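Local coordinates for alkylhalidase CmlS (Streptomyces venezuelae, PDB 3I3L), which acts as a flavin-dependent halogenase in chloramphenicol biosynthesis, binding FAD and linking the flavin covalently to an aspartate, at residues A[210-216]-A[243-248]; A[472-478]-A[563-569]; A[23-29]-A[46-52]. One frame throughout, in Å; residues are numbered along the deposited sequence.

How the contacts relate
Contacts 3 and 1 belong to the FAD-binding part of the chain and contact 2 to its C-terminal domain. Contact 3 is the parallel strand pair of the nucleotide-binding beta-alpha-beta unit, and Ile29 and Tyr52 there touch the adenine of FAD. Contact 1, its centre 39 Å from that of contact 3, is an antiparallel pair toward the flavin end: the side chain of Ser247 lies about 8 Å from FAD, and that of Tyr211 about 7 Å from that of FAD-binding Arg127. Contact 2 stands apart from the cofactor, its centre 52 Å from that of contact 1 and 50 Å from that of contact 3. None of the three touches another.

Contact 1 (A[210-216]-A[243-248]); sequences SYFKLKD and DDLYSV
Asp243 and Lys215 close the charged, exposed end of this antiparallel pair. The lysine chain bends at chi2 (109°) and chi3 (75°), laying CD beside the carboxylate and bringing NZ to 3.2 Å from Asp243 OD2, a salt bridge made on the syn side of that oxygen. At Asp244 the backbone does most of the work: its O accepts Leu214 N at 2.8 Å. Asp244 OD2 meanwhile lies against the aliphatic CD of Lys213, whose ammonium stays farther off. Leu245, in a non-hydrogen-bonded pair with Lys213, reaches over to place CD2 4.0 Å from Tyr211 CB. Tyr246 is locked to Phe212 by two straight backbone bonds. Its ring is the centrepiece of one face: Leu214 CD2 sits over the rim of one ring face, 4.1 Å from Tyr246 CD1, while Leu214 O and Asp216 N lie at the ring edge. The hydroxyl ends beside the Asp216 carboxylate, whose plane stands nearly perpendicular to the ring and whose oxygens are held by Gly224 N and Phe218 N. Ser247 is small enough for Tyr211 to pack on it, CE1 of the Tyr211 ring 3.5 Å from Ser247 CB. Val248 pairs with Ser210 through both backbone bonds, and its CG2 meets Phe212 CD2 at 3.5 Å, both side chains also touching Leu273 of helix 265-273. The Lys215-Asp243 salt bridge thus lies at the exposed end, whereas at the buried end, beside apolar packing, the hydroxyls are satisfied: Ser247 OG is hydrogen-bonded to Trp237 and Glu64, and Tyr211 OH to Glu64 and Tyr60.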
loop_
_atom_site.group_PDB
_atom_site.type_symbol
_atom_site.label_atom_id
_atom_site.label_comp_id
_atom_site.label_asym_id
_atom_site.label_seq_id
_atom_site.Cartn_x
_atom_site.Cartn_y
_atom_site.Cartn_z
ATOM N N SER A 210 9.498 -9.774 -18.764
ATOM C CA SER A 210 10.769 -10.447 -18.976
ATOM C C SER A 210 11.897 -9.573 -18.431
ATOM O O SER A 210 11.623 -8.530 -17.806
ATOM C CB SER A 210 10.969 -10.738 -20.472
ATOM O OG SER A 210 12.063 -11.631 -20.736
ATOM N N TYR A 211 13.156 -9.977 -18.664
ATOM C CA TYR A 211 14.316 -9.248 -18.162
ATOM C C TYR A 211 15.265 -8.867 -19.289
ATOM O O TYR A 211 15.335 -9.536 -20.304
ATOM C CB TYR A 211 15.009 -10.055 -17.057
ATOM C CG TYR A 211 14.086 -10.285 -15.856
ATOM C CD1 TYR A 211 14.143 -9.478 -14.749
ATOM C CD2 TYR A 211 13.132 -11.289 -15.869
ATOM C CE1 TYR A 211 13.288 -9.678 -13.682
ATOM C CE2 TYR A 211 12.284 -11.483 -14.820
ATOM C CZ TYR A 211 12.384 -10.664 -13.715
ATOM O OH TYR A 211 11.525 -10.812 -12.642
ATOM N N PHE A 212 15.976 -7.762 -19.096
ATOM C CA PHE A 212 16.927 -7.245 -20.048
ATOM C C PHE A 212 18.246 -6.939 -19.367
ATOM O O PHE A 212 18.266 -6.517 -18.220
ATOM C CB PHE A 212 16.407 -5.986 -20.748
ATOM C CG PHE A 212 15.265 -6.250 -21.700
ATOM C CD1 PHE A 212 15.508 -6.467 -23.059
ATOM C CD2 PHE A 212 13.933 -6.268 -21.242
ATOM C CE1 PHE A 212 14.429 -6.720 -23.974
ATOM C CE2 PHE A 212 12.867 -6.530 -22.140
ATOM C CZ PHE A 212 13.118 -6.749 -23.505
ATOM N N LYS A 213 19.341 -7.126 -20.107
ATOM C CA LYS A 213 20.667 -6.672 -19.700
ATOM C C LYS A 213 20.823 -5.239 -20.182
ATOM O O LYS A 213 20.827 -4.973 -21.380
ATOM C CB LYS A 213 21.744 -7.582 -20.292
ATOM C CG LYS A 213 23.205 -7.100 -20.093
ATOM C CD LYS A 213 24.103 -8.239 -19.546
ATOM C CE LYS A 213 24.368 -9.317 -20.576
ATOM N NZ LYS A 213 25.522 -8.950 -21.466
ATOM N N LEU A 214 20.910 -4.321 -19.225
ATOM C CA LEU A 214 20.889 -2.899 -19.502
ATOM C C LEU A 214 21.357 -2.236 -18.236
ATOM O O LEU A 214 20.975 -2.653 -17.146
ATOM C CB LEU A 214 19.449 -2.432 -19.810
ATOM C CG LEU A 214 19.239 -0.911 -19.953
ATOM C CD1 LEU A 214 19.910 -0.352 -21.219
ATOM C CD2 LEU A 214 17.765 -0.557 -19.923
ATOM N N LYS A 215 22.180 -1.211 -18.364
ATOM C CA LYS A 215 22.684 -0.494 -17.210
ATOM C C LYS A 215 21.825 0.760 -17.011
ATOM O O LYS A 215 21.479 1.440 -17.988
ATOM C CB LYS A 215 24.159 -0.116 -17.435
ATOM C CG LYS A 215 24.859 0.570 -16.236
ATOM C CD LYS A 215 25.897 -0.358 -15.559
ATOM C CE LYS A 215 27.195 -0.489 -16.385
ATOM N NZ LYS A 215 28.211 -1.371 -15.732
ATOM N N ASP A 216 21.465 1.065 -15.764
ATOM C CA ASP A 216 20.692 2.265 -15.510
ATOM C C ASP A 216 21.332 3.398 -16.315
ATOM O O ASP A 216 22.506 3.681 -16.135
ATOM C CB ASP A 216 20.671 2.573 -14.017
ATOM C CG ASP A 216 19.753 3.752 -13.654
ATOM O OD1 ASP A 216 19.433 4.599 -14.506
ATOM O OD2 ASP A 216 19.364 3.839 -12.475
ATOM N N ASP A 243 22.798 -4.009 -11.041
ATOM C CA ASP A 243 23.610 -3.036 -11.771
ATOM C C ASP A 243 23.199 -2.967 -13.254
ATOM O O ASP A 243 22.982 -1.860 -13.814
ATOM C CB ASP A 243 25.104 -3.398 -11.656
ATOM C CG ASP A 243 26.036 -2.390 -12.374
ATOM O OD1 ASP A 243 25.912 -1.156 -12.153
ATOM O OD2 ASP A 243 26.911 -2.842 -13.147
ATOM N N ASP A 244 23.083 -4.138 -13.881
ATOM C CA ASP A 244 22.784 -4.180 -15.310
ATOM C C ASP A 244 21.530 -5.021 -15.649
ATOM O O ASP A 244 21.405 -5.540 -16.773
ATOM C CB ASP A 244 24.010 -4.704 -16.075
ATOM C CG ASP A 244 24.252 -6.205 -15.845
ATOM O OD1 ASP A 244 24.058 -6.707 -14.693
ATOM O OD2 ASP A 244 24.604 -6.891 -16.835
ATOM N N LEU A 245 20.614 -5.150 -14.685
ATOM C CA LEU A 245 19.475 -6.023 -14.858
ATOM C C LEU A 245 18.178 -5.284 -14.617
ATOM O O LEU A 245 17.947 -4.743 -13.552
ATOM C CB LEU A 245 19.572 -7.230 -13.935
ATOM C CG LEU A 245 19.334 -8.585 -14.564
ATOM C CD1 LEU A 245 18.784 -9.549 -13.530
ATOM C CD2 LEU A 245 18.395 -8.482 -15.728
ATOM N N TYR A 246 17.320 -5.290 -15.627
ATOM C CA TYR A 246 16.016 -4.624 -15.540
ATOM C C TYR A 246 14.876 -5.602 -15.712
ATOM O O TYR A 246 14.904 -6.438 -16.609
ATOM C CB TYR A 246 15.899 -3.504 -16.552
ATOM C CG TYR A 246 16.380 -2.158 -16.047
ATOM C CD1 TYR A 246 17.723 -1.839 -16.020
ATOM C CD2 TYR A 246 15.470 -1.191 -15.617
ATOM C CE1 TYR A 246 18.143 -0.585 -15.620
ATOM C CE2 TYR A 246 15.894 0.060 -15.186
ATOM C CZ TYR A 246 17.252 0.334 -15.185
ATOM O OH TYR A 246 17.691 1.557 -14.755
ATOM N N SER A 247 13.920 -5.536 -14.797
ATOM C CA SER A 247 12.639 -6.229 -14.961
ATOM C C SER A 247 11.770 -5.289 -15.798
ATOM O O SER A 247 11.647 -4.102 -15.466
ATOM C CB SER A 247 11.984 -6.469 -13.619
ATOM O OG SER A 247 10.678 -7.030 -13.780
ATOM N N VAL A 248 11.241 -5.809 -16.905
ATOM C CA VAL A 248 10.419 -4.992 -17.858
ATOM C C VAL A 248 9.078 -5.674 -18.122
ATOM O O VAL A 248 9.028 -6.756 -18.705
ATOM C CB VAL A 248 11.172 -4.761 -19.177
ATOM C CG1 VAL A 248 10.296 -3.869 -20.127
ATOM C CG2 VAL A 248 12.512 -4.038 -18.912
#

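Contact 2 (A[472-478]-A[563-569]); sequences SITRFKW and LLTGYDA
Lys477 lies across Tyr567 at about a right angle on the hydrophilic side of this antiparallel pair. From CB, chi1 of -60° sets CG beside the backbone N, 3.7 Å from Tyr567 CE2. The extended chain then brings CD to 3.5 Å from the same CE2, and CE follows along the ring, also lying over one face of the Arg475 guanidinium, which is salt-bridged to Glu532. At the tip NZ makes a weak hydrogen bond to Tyr567 OH, 3.5 Å long. The lysine backbone is held more firmly: Lys477 N donates to Thr565 O at 3.0 Å and its O accepts Thr565 N, while a water joins Lys477 O to Thr565 OG1. Farther along, Thr474 and Arg475 both face Tyr567 in a classic beta bulge. On the other side Phe476 is sandwiched, Ile473 CG2 over the centre of one ring face and Leu564 CD1 over the rim of the other. Gly566 suits its place because a CB would run into Ile473 CD1. Leu563 CD2 lies over one face of the Trp478 ring, toward its rim. The pair is therefore amphipathic: the Lys477 shaft packs on the tyrosine ring, and apolar groups face helices 519-531 and 551-560 of the C-terminal domain.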
loop_
_atom_site.group_PDB
_atom_site.type_symbol
_atom_site.label_atom_id
_atom_site.label_comp_id
_atom_site.label_asym_id
_atom_site.label_seq_id
_atom_site.Cartn_x
_atom_site.Cartn_y
_atom_site.Cartn_z
ATOM N N SER A 472 -7.155 31.516 6.320
ATOM C CA SER A 472 -8.340 32.229 5.877
ATOM C C SER A 472 -9.598 31.748 6.589
ATOM O O SER A 472 -10.681 32.277 6.348
ATOM C CB SER A 472 -8.553 32.090 4.365
ATOM O OG SER A 472 -9.039 30.800 4.081
ATOM N N ILE A 473 -9.447 30.732 7.429
ATOM C CA ILE A 473 -10.584 30.124 8.092
ATOM C C ILE A 473 -10.906 30.861 9.384
ATOM O O ILE A 473 -10.235 30.712 10.404
ATOM C CB ILE A 473 -10.358 28.627 8.393
ATOM C CG1 ILE A 473 -10.354 27.824 7.065
ATOM C CG2 ILE A 473 -11.404 28.093 9.363
ATOM C CD1 ILE A 473 -9.953 26.373 7.253
ATOM N N THR A 474 -11.967 31.638 9.317
ATOM C CA THR A 474 -12.396 32.453 10.428
ATOM C C THR A 474 -13.530 31.796 11.174
ATOM O O THR A 474 -13.881 32.227 12.269
ATOM C CB THR A 474 -12.818 33.864 9.936
ATOM O OG1 THR A 474 -13.819 33.738 8.921
ATOM C CG2 THR A 474 -11.610 34.601 9.330
ATOM N N ARG A 475 -14.131 30.767 10.584
ATOM C CA ARG A 475 -15.163 30.021 11.297
ATOM C C ARG A 475 -15.157 28.511 11.017
ATOM O O ARG A 475 -15.228 28.116 9.853
ATOM C CB ARG A 475 -16.535 30.618 10.947
ATOM C CG ARG A 475 -17.719 29.808 11.449
ATOM C CD ARG A 475 -19.006 30.418 10.948
ATOM N NE ARG A 475 -20.194 29.724 11.440
ATOM C CZ ARG A 475 -21.407 29.902 10.905
ATOM N NH1 ARG A 475 -22.470 29.254 11.401
ATOM N NH2 ARG A 475 -21.563 30.723 9.857
ATOM N N PHE A 476 -15.095 27.684 12.067
ATOM C CA PHE A 476 -15.204 26.225 11.904
ATOM C C PHE A 476 -16.563 25.750 12.386
ATOM O O PHE A 476 -17.043 26.228 13.405
ATOM C CB PHE A 476 -14.135 25.447 12.729
ATOM C CG PHE A 476 -12.785 25.328 12.069
ATOM C CD1 PHE A 476 -12.642 24.658 10.872
ATOM C CD2 PHE A 476 -11.644 25.872 12.674
ATOM C CE1 PHE A 476 -11.395 24.504 10.272
ATOM C CE2 PHE A 476 -10.397 25.756 12.081
ATOM C CZ PHE A 476 -10.267 25.056 10.874
ATOM N N LYS A 477 -17.131 24.750 11.708
ATOM C CA LYS A 477 -18.290 23.979 12.220
ATOM C C LYS A 477 -17.943 22.504 12.495
ATOM O O LYS A 477 -17.136 21.861 11.766
ATOM C CB LYS A 477 -19.405 23.993 11.195
ATOM C CG LYS A 477 -19.917 25.395 10.843
ATOM C CD LYS A 477 -21.165 25.228 9.897
ATOM C CE LYS A 477 -21.822 26.550 9.575
ATOM N NZ LYS A 477 -22.575 26.437 8.279
ATOM N N TRP A 478 -18.535 21.956 13.531
ATOM C CA TRP A 478 -18.329 20.545 13.857
ATOM C C TRP A 478 -19.526 19.758 13.319
ATOM O O TRP A 478 -20.640 20.294 13.239
ATOM C CB TRP A 478 -18.219 20.386 15.362
ATOM C CG TRP A 478 -17.957 19.029 15.897
ATOM C CD1 TRP A 478 -18.873 18.192 16.481
ATOM C CD2 TRP A 478 -16.690 18.341 15.957
ATOM N NE1 TRP A 478 -18.248 17.037 16.878
ATOM C CE2 TRP A 478 -16.915 17.110 16.580
ATOM C CE3 TRP A 478 -15.399 18.669 15.566
ATOM C CZ2 TRP A 478 -15.890 16.179 16.801
ATOM C CZ3 TRP A 478 -14.383 17.765 15.784
ATOM C CH2 TRP A 478 -14.620 16.540 16.406
ATOM N N LEU A 563 -15.137 15.798 9.911
ATOM C CA LEU A 563 -15.494 16.319 11.218
ATOM C C LEU A 563 -15.426 17.859 11.358
ATOM O O LEU A 563 -16.198 18.406 12.109
ATOM C CB LEU A 563 -14.676 15.636 12.327
ATOM C CG LEU A 563 -15.027 14.178 12.609
ATOM C CD1 LEU A 563 -13.878 13.412 13.207
ATOM C CD2 LEU A 563 -16.277 14.071 13.494
ATOM N N LEU A 564 -14.488 18.527 10.674
ATOM C CA LEU A 564 -14.473 19.992 10.585
ATOM C C LEU A 564 -14.756 20.513 9.181
ATOM O O LEU A 564 -14.230 19.999 8.164
ATOM C CB LEU A 564 -13.106 20.581 11.027
ATOM C CG LEU A 564 -12.644 20.594 12.474
ATOM C CD1 LEU A 564 -11.208 20.988 12.563
ATOM C CD2 LEU A 564 -13.536 21.545 13.261
ATOM N N THR A 565 -15.568 21.571 9.133
ATOM C CA THR A 565 -15.769 22.320 7.913
ATOM C C THR A 565 -15.336 23.776 8.141
ATOM O O THR A 565 -15.735 24.396 9.112
ATOM C CB THR A 565 -17.233 22.355 7.559
ATOM O OG1 THR A 565 -17.799 21.068 7.791
ATOM C CG2 THR A 565 -17.418 22.777 6.096
ATOM N N GLY A 566 -14.588 24.329 7.211
ATOM C CA GLY A 566 -14.042 25.645 7.362
ATOM C C GLY A 566 -14.676 26.665 6.470
ATOM O O GLY A 566 -15.042 26.372 5.337
ATOM N N TYR A 567 -14.809 27.883 6.987
ATOM C CA TYR A 567 -15.430 28.933 6.228
ATOM C C TYR A 567 -14.552 30.183 6.239
ATOM O O TYR A 567 -13.936 30.504 7.259
ATOM C CB TYR A 567 -16.822 29.216 6.794
ATOM C CG TYR A 567 -17.775 28.080 6.597
ATOM C CD1 TYR A 567 -18.502 27.958 5.408
ATOM C CD2 TYR A 567 -17.927 27.092 7.575
ATOM C CE1 TYR A 567 -19.406 26.891 5.225
ATOM C CE2 TYR A 567 -18.817 26.009 7.393
ATOM C CZ TYR A 567 -19.556 25.935 6.228
ATOM O OH TYR A 567 -20.418 24.885 6.066
ATOM N N ASP A 568 -14.472 30.873 5.110
ATOM C CA ASP A 568 -13.624 32.051 5.068
ATOM C C ASP A 568 -14.366 33.340 5.504
ATOM O O ASP A 568 -15.540 33.311 5.850
ATOM C CB ASP A 568 -12.992 32.205 3.687
ATOM C CG ASP A 568 -14.017 32.500 2.583
ATOM O OD1 ASP A 568 -15.157 32.988 2.880
ATOM O OD2 ASP A 568 -13.657 32.250 1.396
ATOM N N ALA A 569 -13.688 34.471 5.484
ATOM C CA ALA A 569 -14.322 35.663 6.060
ATOM C C ALA A 569 -15.568 36.026 5.257
ATOM O O ALA A 569 -16.487 36.587 5.808
ATOM C CB ALA A 569 -13.337 36.841 6.154
HETATM O O HOH W 1 -18.601 20.354 10.099
#

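Contact 3 (A[23-29]-A[46-52]); sequences RSKVAII and GHDVTIY. With FAD (flavin-adenine dinucleotide), chain B.
The His47 ring has Arg23 CD over one face, 3.4 Å from the ring centroid and 17° off its normal, a CH-pi contact. At its edge Ser24 N donates to His47 ND1 at 3.0 Å, tilted 16° from the ring plane, and NE2 is hydrogen-bonded to Asp343, so both ring nitrogens are engaged. Were His47 replaced by alanine, Ser24 N and Asp343 would probably lose their shared partner, and Arg23 CD the ring face it rests on. The Tyr52 ring has Ala27 CB and Ile28 O at its edge, Ala27 CB being 4.1 Å from Tyr52 CE2; small Ala27 suits the flat neighbour. Arg23 CG passes 3.1 Å from Gly46 O. Gly46 suits its place, where positive phi closes a Schellman motif and a CB would jam against the preceding carbonyl.

Lys25 and Asp48 run side by side, both exposed, on one face at the N-terminal end of the strands. The lysine chain stays extended until a bend at chi4 (65°) turns NZ to Asp48 OD2, a salt bridge of 3.2 Å met from above the carboxylate plane. A water links Asp48 O with Thr50 OG1. Five backbone bonds, from Asp48 N to Ser24 O through Tyr52 N to Ile28 O, knit the parallel strands. On the face opposite Lys25, Ile28 CD1 meets Val49 CG1 at 3.6 Å. At the C-terminal ends Ile29 CG2 lies 3.7 Å from FAD N1A, and Tyr52 O 3.3 Å from FAD C2A.

The two strands and helix 33-44 between them form a beta-alpha-beta unit of a Rossmann-type fold; the helix covers Val26, Ile28 and Val49, and strand 179-182 continues the sheet beyond 25-29.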
loop_
_atom_site.group_PDB
_atom_site.type_symbol
_atom_site.label_atom_id
_atom_site.label_comp_id
_atom_site.label_asym_id
_atom_site.label_seq_id
_atom_site.Cartn_x
_atom_site.Cartn_y
_atom_site.Cartn_z
ATOM N N ARG A 23 -0.134 -17.416 25.724
ATOM C CA ARG A 23 0.251 -17.290 24.332
ATOM C C ARG A 23 -0.385 -18.404 23.493
ATOM O O ARG A 23 -0.742 -19.460 24.029
ATOM C CB ARG A 23 1.780 -17.326 24.183
ATOM C CG ARG A 23 2.485 -16.180 24.902
ATOM C CD ARG A 23 2.136 -14.815 24.266
ATOM N NE ARG A 23 2.928 -13.710 24.838
ATOM C CZ ARG A 23 2.694 -13.150 26.005
ATOM N NH1 ARG A 23 1.624 -13.545 26.743
ATOM N NH2 ARG A 23 3.508 -12.153 26.388
ATOM N N SER A 24 -0.473 -18.184 22.173
ATOM C CA SER A 24 -1.189 -19.054 21.253
ATOM C C SER A 24 -0.258 -19.872 20.397
ATOM O O SER A 24 0.846 -19.484 20.084
ATOM C CB SER A 24 -2.093 -18.228 20.315
ATOM O OG SER A 24 -3.194 -17.665 21.034
ATOM N N LYS A 25 -0.739 -21.051 20.031
ATOM C CA LYS A 25 -0.157 -21.791 18.927
ATOM C C LYS A 25 -0.768 -21.303 17.601
ATOM O O LYS A 25 -2.011 -21.337 17.423
ATOM C CB LYS A 25 -0.473 -23.272 19.101
ATOM C CG LYS A 25 0.368 -24.188 18.233
ATOM C CD LYS A 25 0.288 -25.628 18.776
ATOM C CE LYS A 25 1.275 -26.556 18.063
ATOM N NZ LYS A 25 2.733 -26.148 18.351
ATOM N N VAL A 26 0.080 -20.916 16.652
ATOM C CA VAL A 26 -0.431 -20.333 15.418
ATOM C C VAL A 26 0.148 -20.981 14.200
ATOM O O VAL A 26 1.366 -20.995 14.047
ATOM C CB VAL A 26 -0.107 -18.800 15.320
ATOM C CG1 VAL A 26 -0.776 -18.229 14.091
ATOM C CG2 VAL A 26 -0.556 -18.073 16.577
ATOM N N ALA A 27 -0.715 -21.504 13.334
ATOM C CA ALA A 27 -0.314 -22.010 12.040
ATOM C C ALA A 27 -0.355 -20.870 11.004
ATOM O O ALA A 27 -1.274 -20.027 11.015
ATOM C CB ALA A 27 -1.264 -23.099 11.552
ATOM N N ILE A 28 0.663 -20.848 10.138
ATOM C CA ILE A 28 0.740 -19.860 9.122
ATOM C C ILE A 28 0.881 -20.525 7.803
ATOM O O ILE A 28 1.850 -21.237 7.558
ATOM C CB ILE A 28 1.910 -18.883 9.333
ATOM C CG1 ILE A 28 1.668 -18.000 10.561
ATOM C CG2 ILE A 28 2.007 -17.912 8.096
ATOM C CD1 ILE A 28 2.993 -17.076 10.819
ATOM N N ILE A 29 -0.076 -20.285 6.925
ATOM C CA ILE A 29 -0.021 -20.835 5.551
ATOM C C ILE A 29 0.703 -19.879 4.616
ATOM O O ILE A 29 0.194 -18.784 4.355
ATOM C CB ILE A 29 -1.481 -21.001 4.993
ATOM C CG1 ILE A 29 -2.315 -21.892 5.906
ATOM C CG2 ILE A 29 -1.511 -21.547 3.582
ATOM C CD1 ILE A 29 -3.858 -21.633 5.799
ATOM N N GLY A 46 5.933 -13.434 21.506
ATOM C CA GLY A 46 6.037 -14.528 22.426
ATOM C C GLY A 46 5.125 -15.702 22.112
ATOM O O GLY A 46 4.865 -16.508 22.999
ATOM N N HIS A 47 4.640 -15.812 20.871
ATOM C CA HIS A 47 3.745 -16.881 20.505
ATOM C C HIS A 47 4.463 -17.977 19.825
ATOM O O HIS A 47 5.620 -17.840 19.463
ATOM C CB HIS A 47 2.554 -16.335 19.666
ATOM C CG HIS A 47 1.762 -15.291 20.390
ATOM N ND1 HIS A 47 0.599 -15.576 21.073
ATOM C CD2 HIS A 47 1.980 -13.968 20.559
ATOM C CE1 HIS A 47 0.140 -14.477 21.656
ATOM N NE2 HIS A 47 0.954 -13.484 21.354
ATOM N N ASP A 48 3.759 -19.086 19.605
ATOM C CA ASP A 48 4.405 -20.303 19.140
ATOM C C ASP A 48 4.038 -20.581 17.642
ATOM O O ASP A 48 2.875 -20.951 17.313
ATOM C CB ASP A 48 3.939 -21.427 20.075
ATOM C CG ASP A 48 4.414 -22.814 19.647
ATOM O OD1 ASP A 48 5.309 -22.914 18.820
ATOM O OD2 ASP A 48 3.897 -23.811 20.181
ATOM N N VAL A 49 4.999 -20.365 16.735
ATOM C CA VAL A 49 4.656 -20.246 15.310
ATOM C C VAL A 49 5.089 -21.454 14.492
ATOM O O VAL A 49 6.219 -21.930 14.625
ATOM C CB VAL A 49 5.238 -18.952 14.688
ATOM C CG1 VAL A 49 4.923 -18.911 13.232
ATOM C CG2 VAL A 49 4.669 -17.694 15.399
ATOM N N THR A 50 4.204 -21.917 13.611
ATOM C CA THR A 50 4.606 -22.844 12.549
ATOM C C THR A 50 4.256 -22.312 11.122
ATOM O O THR A 50 3.147 -21.932 10.880
ATOM C CB THR A 50 4.049 -24.261 12.822
ATOM O OG1 THR A 50 4.606 -24.747 14.075
ATOM C CG2 THR A 50 4.433 -25.214 11.706
ATOM N N ILE A 51 5.218 -22.330 10.197
ATOM C CA ILE A 51 4.979 -21.871 8.846
ATOM C C ILE A 51 5.048 -23.029 7.867
ATOM O O ILE A 51 6.102 -23.694 7.764
ATOM C CB ILE A 51 6.028 -20.818 8.407
ATOM C CG1 ILE A 51 6.024 -19.612 9.369
ATOM C CG2 ILE A 51 5.756 -20.432 6.988
ATOM C CD1 ILE A 51 7.156 -18.595 9.128
ATOM N N TYR A 52 3.955 -23.228 7.114
ATOM C CA TYR A 52 3.846 -24.235 6.066
ATOM C C TYR A 52 3.903 -23.575 4.685
ATOM O O TYR A 52 3.025 -22.790 4.349
ATOM C CB TYR A 52 2.515 -24.966 6.187
ATOM C CG TYR A 52 2.299 -25.632 7.534
ATOM C CD1 TYR A 52 2.795 -26.929 7.789
ATOM C CD2 TYR A 52 1.617 -24.984 8.542
ATOM C CE1 TYR A 52 2.627 -27.557 9.008
ATOM C CE2 TYR A 52 1.440 -25.588 9.795
ATOM C CZ TYR A 52 1.960 -26.887 10.011
ATOM O OH TYR A 52 1.826 -27.494 11.201
HETATM P PA FAD B . 3.126 -14.369 -2.078
HETATM O O1A FAD B . 2.385 -14.940 -3.265
HETATM O O2A FAD B . 4.335 -13.554 -2.378
HETATM O O5B FAD B . 3.536 -15.611 -1.101
HETATM C C5B FAD B . 2.599 -16.626 -0.803
HETATM C C4B FAD B . 3.287 -17.993 -0.582
HETATM O O4B FAD B . 2.263 -18.934 -0.183
HETATM C C3B FAD B . 3.919 -18.546 -1.836
HETATM O O3B FAD B . 5.286 -18.736 -1.630
HETATM C C2B FAD B . 3.219 -19.894 -2.070
HETATM O O2B FAD B . 4.136 -20.889 -2.400
HETATM C C1B FAD B . 2.561 -20.196 -0.733
HETATM N N9A FAD B . 1.335 -20.972 -0.738
HETATM C C8A FAD B . 0.248 -20.804 -1.544
HETATM N N7A FAD B . -0.691 -21.711 -1.197
HETATM C C5A FAD B . -0.190 -22.518 -0.233
HETATM C C6A FAD B . -0.722 -23.598 0.446
HETATM N N6A FAD B . -1.948 -24.022 0.198
HETATM N N1A FAD B . 0.039 -24.178 1.425
HETATM C C2A FAD B . 1.310 -23.744 1.709
HETATM N N3A FAD B . 1.813 -22.672 1.038
HETATM C C4A FAD B . 1.078 -22.062 0.082
HETATM N N1 FAD B . 4.461 -5.819 -5.159
HETATM C C2 FAD B . 5.386 -4.863 -4.777
HETATM O O2 FAD B . 5.478 -4.607 -3.584
HETATM N N3 FAD B . 6.157 -4.206 -5.700
HETATM C C4 FAD B . 6.034 -4.482 -7.036
HETATM O O4 FAD B . 6.780 -3.873 -7.869
HETATM C C4X FAD B . 5.081 -5.421 -7.436
HETATM N N5 FAD B . 4.945 -5.733 -8.761
HETATM C C5X FAD B . 4.079 -6.735 -9.134
HETATM C C6 FAD B . 3.923 -7.055 -10.491
HETATM C C7 FAD B . 2.998 -8.000 -10.864
HETATM C C7M FAD B . 2.820 -8.382 -12.314
HETATM C C8 FAD B . 2.279 -8.657 -9.870
HETATM C C8M FAD B . 1.349 -9.750 -10.215
HETATM C C9 FAD B . 2.390 -8.321 -8.517
HETATM C C9A FAD B . 3.317 -7.347 -8.176
HETATM N N10 FAD B . 3.460 -7.072 -6.847
HETATM C C10 FAD B . 4.294 -6.087 -6.472
HETATM C "C1'" FAD B . 2.479 -7.719 -5.930
HETATM C "C2'" FAD B . 3.205 -8.508 -4.867
HETATM O "O2'" FAD B . 4.110 -9.325 -5.494
HETATM C "C3'" FAD B . 2.328 -9.290 -3.926
HETATM O "O3'" FAD B . 1.460 -8.403 -3.254
HETATM C "C4'" FAD B . 3.189 -10.023 -2.845
HETATM O "O4'" FAD B . 3.957 -11.053 -3.402
HETATM C "C5'" FAD B . 2.271 -10.669 -1.815
HETATM O "O5'" FAD B . 3.022 -11.267 -0.798
HETATM P P FAD B . 2.325 -12.478 -0.062
HETATM O O1P FAD B . 0.902 -12.102 0.287
HETATM O O2P FAD B . 3.238 -12.990 1.047
HETATM O O3P FAD B . 2.074 -13.599 -1.201
HETATM O O HOH W 2 2.938 -23.715 15.881
#